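Local coordinates for protein acidocalcisomal pyrophosphatase (Trypanosoma cruzi, PDB 5CUV) that probably hydrolyses inorganic pyrophosphate to phosphate in a magnesium-dependent reaction, probably in acidocalcisomes, at residues Val315-Trp329 with Asn377-Ala391. Residues are numbered along the deposited sequence; the frame is centred on the assembly and turned at random.
Sequences VLGILGMIDDGQMDW and NKFVFNGEFKDKSFA. With MG (magnesium ion), chain D.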
# COMPACT_ATOMS: atom_id res chain seq x y z
N VAL A 315 -4.73 -7.65 -16.93
CA VAL A 315 -4.46 -9.03 -17.39
C VAL A 315 -2.98 -9.35 -17.18
O VAL A 315 -2.12 -8.62 -17.65
CB VAL A 315 -4.79 -9.17 -18.92
CG1 VAL A 315 -4.33 -10.48 -19.40
CG2 VAL A 315 -6.29 -9.03 -19.21
N LEU A 316 -2.68 -10.43 -16.47
CA LEU A 316 -1.31 -10.81 -16.20
C LEU A 316 -0.84 -12.01 -16.97
O LEU A 316 0.35 -12.13 -17.21
CB LEU A 316 -1.13 -11.10 -14.73
CG LEU A 316 -1.49 -9.88 -13.88
CD1 LEU A 316 -1.82 -10.36 -12.44
CD2 LEU A 316 -0.32 -8.77 -13.97
N GLY A 317 -1.73 -12.92 -17.34
CA GLY A 317 -1.28 -14.08 -18.08
C GLY A 317 -2.45 -15.00 -18.37
O GLY A 317 -3.62 -14.62 -18.25
N ILE A 318 -2.16 -16.25 -18.70
CA ILE A 318 -3.28 -17.10 -18.97
C ILE A 318 -2.77 -18.49 -18.81
O ILE A 318 -1.54 -18.73 -18.97
CB ILE A 318 -3.80 -16.81 -20.40
CG1 ILE A 318 -5.20 -17.39 -20.60
CG2 ILE A 318 -2.76 -17.26 -21.43
CD1 ILE A 318 -5.89 -16.86 -21.93
N LEU A 319 -3.69 -19.39 -18.46
CA LEU A 319 -3.44 -20.80 -18.25
C LEU A 319 -4.41 -21.60 -19.18
O LEU A 319 -5.63 -21.36 -19.16
CB LEU A 319 -3.69 -21.12 -16.77
CG LEU A 319 -3.46 -22.58 -16.37
CD1 LEU A 319 -1.93 -22.85 -16.17
CD2 LEU A 319 -4.21 -22.88 -15.10
N GLY A 320 -3.91 -22.53 -20.01
CA GLY A 320 -4.79 -23.27 -20.89
C GLY A 320 -5.13 -24.67 -20.37
O GLY A 320 -4.25 -25.55 -20.31
N MSE A 321 -6.39 -24.90 -20.02
CA MSE A 321 -6.78 -26.20 -19.52
C MSE A 321 -7.64 -26.86 -20.59
O MSE A 321 -8.29 -26.17 -21.40
CB MSE A 321 -7.56 -26.06 -18.21
CG MSE A 321 -8.10 -27.38 -17.68
SE MSE A 321 -9.02 -27.25 -16.01
CE MSE A 321 -10.64 -26.37 -16.65
N ILE A 322 -7.63 -28.20 -20.62
CA ILE A 322 -8.50 -28.88 -21.57
C ILE A 322 -9.76 -29.31 -20.80
O ILE A 322 -9.67 -29.79 -19.67
CB ILE A 322 -7.86 -30.19 -22.22
CG1 ILE A 322 -6.45 -29.99 -22.76
CG2 ILE A 322 -8.68 -30.56 -23.42
CD1 ILE A 322 -6.34 -28.93 -23.78
N ASP A 323 -10.93 -29.10 -21.39
CA ASP A 323 -12.13 -29.54 -20.71
C ASP A 323 -12.96 -30.30 -21.72
O ASP A 323 -13.49 -29.70 -22.67
CB ASP A 323 -12.93 -28.36 -20.18
CG ASP A 323 -14.04 -28.81 -19.25
OD1 ASP A 323 -14.54 -29.94 -19.46
OD2 ASP A 323 -14.40 -28.04 -18.31
N ASP A 324 -13.05 -31.62 -21.53
CA ASP A 324 -13.81 -32.46 -22.45
C ASP A 324 -13.33 -32.22 -23.89
O ASP A 324 -14.12 -32.08 -24.82
CB ASP A 324 -15.32 -32.15 -22.28
CG ASP A 324 -16.19 -32.52 -23.53
OD1 ASP A 324 -16.32 -33.74 -23.90
OD2 ASP A 324 -16.77 -31.57 -24.15
N GLY A 325 -12.02 -32.14 -24.05
CA GLY A 325 -11.46 -31.93 -25.38
C GLY A 325 -11.53 -30.51 -25.90
O GLY A 325 -10.91 -30.17 -26.93
N GLN A 326 -12.28 -29.67 -25.20
CA GLN A 326 -12.42 -28.25 -25.58
C GLN A 326 -11.34 -27.40 -24.88
O GLN A 326 -10.91 -27.73 -23.76
CB GLN A 326 -13.82 -27.78 -25.20
CG GLN A 326 -14.80 -27.91 -26.31
CD GLN A 326 -16.22 -28.04 -25.84
OE1 GLN A 326 -16.60 -27.56 -24.75
NE2 GLN A 326 -17.05 -28.67 -26.66
N MSE A 327 -10.86 -26.36 -25.56
CA MSE A 327 -9.86 -25.46 -25.00
C MSE A 327 -10.62 -24.63 -24.04
O MSE A 327 -11.65 -24.10 -24.38
CB MSE A 327 -9.19 -24.61 -26.08
CG MSE A 327 -8.09 -23.70 -25.55
SE MSE A 327 -6.56 -24.63 -24.87
CE MSE A 327 -5.77 -25.16 -26.58
N ASP A 328 -10.11 -24.48 -22.84
CA ASP A 328 -10.80 -23.69 -21.84
C ASP A 328 -9.82 -22.79 -21.06
O ASP A 328 -9.36 -23.09 -19.97
CB ASP A 328 -11.56 -24.70 -20.96
CG ASP A 328 -12.16 -24.08 -19.70
OD1 ASP A 328 -12.67 -22.92 -19.79
OD2 ASP A 328 -12.15 -24.81 -18.65
N TRP A 329 -9.48 -21.69 -21.72
CA TRP A 329 -8.60 -20.67 -21.21
C TRP A 329 -9.13 -20.04 -19.91
O TRP A 329 -10.32 -19.88 -19.67
CB TRP A 329 -8.43 -19.53 -22.24
CG TRP A 329 -7.72 -19.86 -23.57
CD1 TRP A 329 -8.30 -19.91 -24.83
CD2 TRP A 329 -6.33 -20.24 -23.77
NE1 TRP A 329 -7.38 -20.29 -25.76
CE2 TRP A 329 -6.17 -20.51 -25.15
CE3 TRP A 329 -5.22 -20.37 -22.92
CZ2 TRP A 329 -4.94 -20.92 -25.71
CZ3 TRP A 329 -3.99 -20.77 -23.49
CH2 TRP A 329 -3.87 -21.05 -24.88
N ASN A 377 -7.44 -32.92 -15.04
CA ASN A 377 -7.63 -32.27 -16.32
C ASN A 377 -6.23 -32.07 -16.90
O ASN A 377 -5.24 -32.02 -16.14
CB ASN A 377 -8.32 -30.92 -16.17
CG ASN A 377 -9.74 -31.04 -15.66
OD1 ASN A 377 -10.14 -30.37 -14.68
ND2 ASN A 377 -10.53 -31.87 -16.31
N LYS A 378 -6.15 -31.93 -18.22
CA LYS A 378 -4.86 -31.73 -18.87
C LYS A 378 -4.73 -30.24 -19.26
O LYS A 378 -5.72 -29.54 -19.30
CB LYS A 378 -4.79 -32.61 -20.12
CG LYS A 378 -5.10 -34.11 -19.93
CD LYS A 378 -4.06 -34.77 -19.01
CE LYS A 378 -3.98 -36.28 -19.16
NZ LYS A 378 -3.47 -36.71 -20.51
N PHE A 379 -3.52 -29.77 -19.57
CA PHE A 379 -3.29 -28.38 -20.00
C PHE A 379 -2.40 -28.31 -21.26
O PHE A 379 -1.49 -29.14 -21.45
CB PHE A 379 -2.54 -27.57 -18.93
CG PHE A 379 -3.18 -27.57 -17.61
CD1 PHE A 379 -3.14 -28.72 -16.81
CD2 PHE A 379 -3.97 -26.49 -17.22
CE1 PHE A 379 -3.89 -28.80 -15.63
CE2 PHE A 379 -4.73 -26.55 -16.04
CZ PHE A 379 -4.69 -27.72 -15.24
N VAL A 380 -2.64 -27.30 -22.10
CA VAL A 380 -1.78 -27.07 -23.24
C VAL A 380 -0.55 -26.37 -22.69
O VAL A 380 -0.52 -26.05 -21.50
CB VAL A 380 -2.40 -26.15 -24.20
CG1 VAL A 380 -3.64 -26.82 -24.80
CG2 VAL A 380 -2.67 -24.81 -23.49
N PHE A 381 0.47 -26.16 -23.53
CA PHE A 381 1.72 -25.51 -23.10
C PHE A 381 2.30 -26.03 -21.82
O PHE A 381 2.87 -25.27 -21.03
CB PHE A 381 1.54 -24.01 -22.95
CG PHE A 381 1.23 -23.32 -24.22
CD1 PHE A 381 -0.05 -23.23 -24.67
CD2 PHE A 381 2.24 -22.83 -25.00
CE1 PHE A 381 -0.34 -22.66 -25.90
CE2 PHE A 381 1.97 -22.25 -26.22
CZ PHE A 381 0.67 -22.17 -26.67
N ASN A 382 2.16 -27.32 -21.59
CA ASN A 382 2.73 -27.93 -20.40
C ASN A 382 2.24 -27.33 -19.11
O ASN A 382 2.99 -27.27 -18.13
CB ASN A 382 4.27 -27.86 -20.46
CG ASN A 382 4.86 -28.60 -21.70
OD1 ASN A 382 4.94 -28.03 -22.81
ND2 ASN A 382 5.23 -29.88 -21.51
N GLY A 383 0.98 -26.88 -19.09
CA GLY A 383 0.45 -26.29 -17.87
C GLY A 383 1.16 -25.04 -17.37
O GLY A 383 0.92 -24.62 -16.24
N GLU A 384 2.03 -24.43 -18.17
CA GLU A 384 2.73 -23.23 -17.74
C GLU A 384 1.83 -22.04 -17.97
O GLU A 384 0.97 -22.07 -18.86
CB GLU A 384 4.06 -23.08 -18.47
CG GLU A 384 4.02 -22.67 -19.92
CD GLU A 384 5.17 -23.31 -20.81
OE1 GLU A 384 6.18 -23.86 -20.23
OE2 GLU A 384 5.03 -23.26 -22.09
N PHE A 385 2.01 -21.01 -17.16
CA PHE A 385 1.19 -19.80 -17.25
C PHE A 385 1.76 -18.89 -18.30
O PHE A 385 2.84 -18.41 -18.10
CB PHE A 385 1.18 -19.07 -15.92
CG PHE A 385 0.25 -19.64 -14.92
CD1 PHE A 385 -1.07 -19.25 -14.90
CD2 PHE A 385 0.69 -20.56 -13.98
CE1 PHE A 385 -1.95 -19.78 -13.93
CE2 PHE A 385 -0.17 -21.12 -13.00
CZ PHE A 385 -1.49 -20.72 -12.96
N LYS A 386 1.07 -18.66 -19.40
CA LYS A 386 1.64 -17.80 -20.41
C LYS A 386 1.59 -16.36 -19.94
O LYS A 386 0.77 -16.02 -19.16
CB LYS A 386 0.87 -17.98 -21.73
CG LYS A 386 0.75 -19.45 -22.21
CD LYS A 386 2.09 -20.02 -22.66
CE LYS A 386 2.46 -19.47 -24.05
NZ LYS A 386 3.80 -19.95 -24.53
N ASP A 387 2.47 -15.52 -20.44
CA ASP A 387 2.54 -14.08 -20.06
C ASP A 387 1.47 -13.19 -20.69
O ASP A 387 0.78 -13.63 -21.58
CB ASP A 387 3.86 -13.50 -20.47
CG ASP A 387 4.10 -13.73 -21.92
OD1 ASP A 387 3.34 -13.16 -22.74
OD2 ASP A 387 5.01 -14.52 -22.23
N LYS A 388 1.39 -11.93 -20.25
CA LYS A 388 0.35 -11.02 -20.71
C LYS A 388 0.20 -10.74 -22.21
O LYS A 388 -0.93 -10.55 -22.69
CB LYS A 388 0.43 -9.69 -19.96
CG LYS A 388 1.46 -8.77 -20.43
CD LYS A 388 1.59 -7.60 -19.44
CE LYS A 388 2.85 -6.75 -19.65
NZ LYS A 388 2.78 -5.54 -18.79
N SER A 389 1.29 -10.70 -22.96
CA SER A 389 1.15 -10.45 -24.37
C SER A 389 0.40 -11.61 -24.95
O SER A 389 -0.56 -11.43 -25.70
CB SER A 389 2.50 -10.27 -25.03
OG SER A 389 3.13 -9.11 -24.49
N PHE A 390 0.77 -12.81 -24.57
CA PHE A 390 0.07 -13.98 -25.05
C PHE A 390 -1.43 -13.97 -24.68
O PHE A 390 -2.29 -14.35 -25.48
CB PHE A 390 0.72 -15.26 -24.50
CG PHE A 390 0.15 -16.52 -25.09
CD1 PHE A 390 0.68 -17.07 -26.26
CD2 PHE A 390 -0.94 -17.16 -24.49
CE1 PHE A 390 0.13 -18.23 -26.83
CE2 PHE A 390 -1.48 -18.32 -25.06
CZ PHE A 390 -0.94 -18.85 -26.22
N ALA A 391 -1.73 -13.52 -23.47
CA ALA A 391 -3.12 -13.48 -23.01
C ALA A 391 -4.02 -12.49 -23.75
O ALA A 391 -5.12 -12.81 -24.23
CB ALA A 391 -3.14 -13.22 -21.49
MG MG D . -14.54 -21.45 -20.44
O HOH W 1 -1.09 -22.76 -20.26
O HOH W 2 -8.70 -32.41 -19.47
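Strand 310-323 is paired twice along the same edge by one returning segment, at Ile318 with Lys386 and around Met321 with Phe379, while residues 381-384 loop outward between the two pairings. The strand forms a beta hairpin with strand 326-335, turned by a type I' turn from Asp323 to Gln326, within the core sheet of the pyrophosphatase fold. Ile318 and Lys386 are an antiparallel hydrogen-bonded pair: Lys386 N meets Ile318 O at 2.6 Å, head-on to the carbonyl, and Ile318 N returns to Lys386 O. In the second pairing Ile322 N donates to Lys378 O at 2.7 Å, a nearly straight bond (164°), and Val380 N to Gly320 O from above the carbonyl plane. Where the backbones part, a water accepts from Gly320 N and donates to Glu384 O.

On one face Leu319 carries the packing. With CG anti to the backbone N (chi1 -180°), CD1 sits over the centre of the Phe385 ring, 3.7 Å from its centroid, a CH-pi contact, while CD2 turns to Phe379 CE2. Beside it Met321, as selenomethionine, makes an oblique Met-aromatic contact with Phe379; helix 357-367 covers this face, His362 stacking on Phe379. On the other face Val380 CG1 meets Ile322 CD1, and Trp329 CH2 lies 3.6 Å from Phe390 CE2, the two ring planes inclined at 62°. Lys386 CE covers one face of Phe390, and Ile318 CG2 approaches the ring edge. The hairpin also carries Asp328, whose OD1 binds magnesium at 2.5 Å, in a site completed by Asp291 and Asp296. Asp387 N-caps helix 388-412: its OD1 accepts from Phe390 N at 3.2 Å.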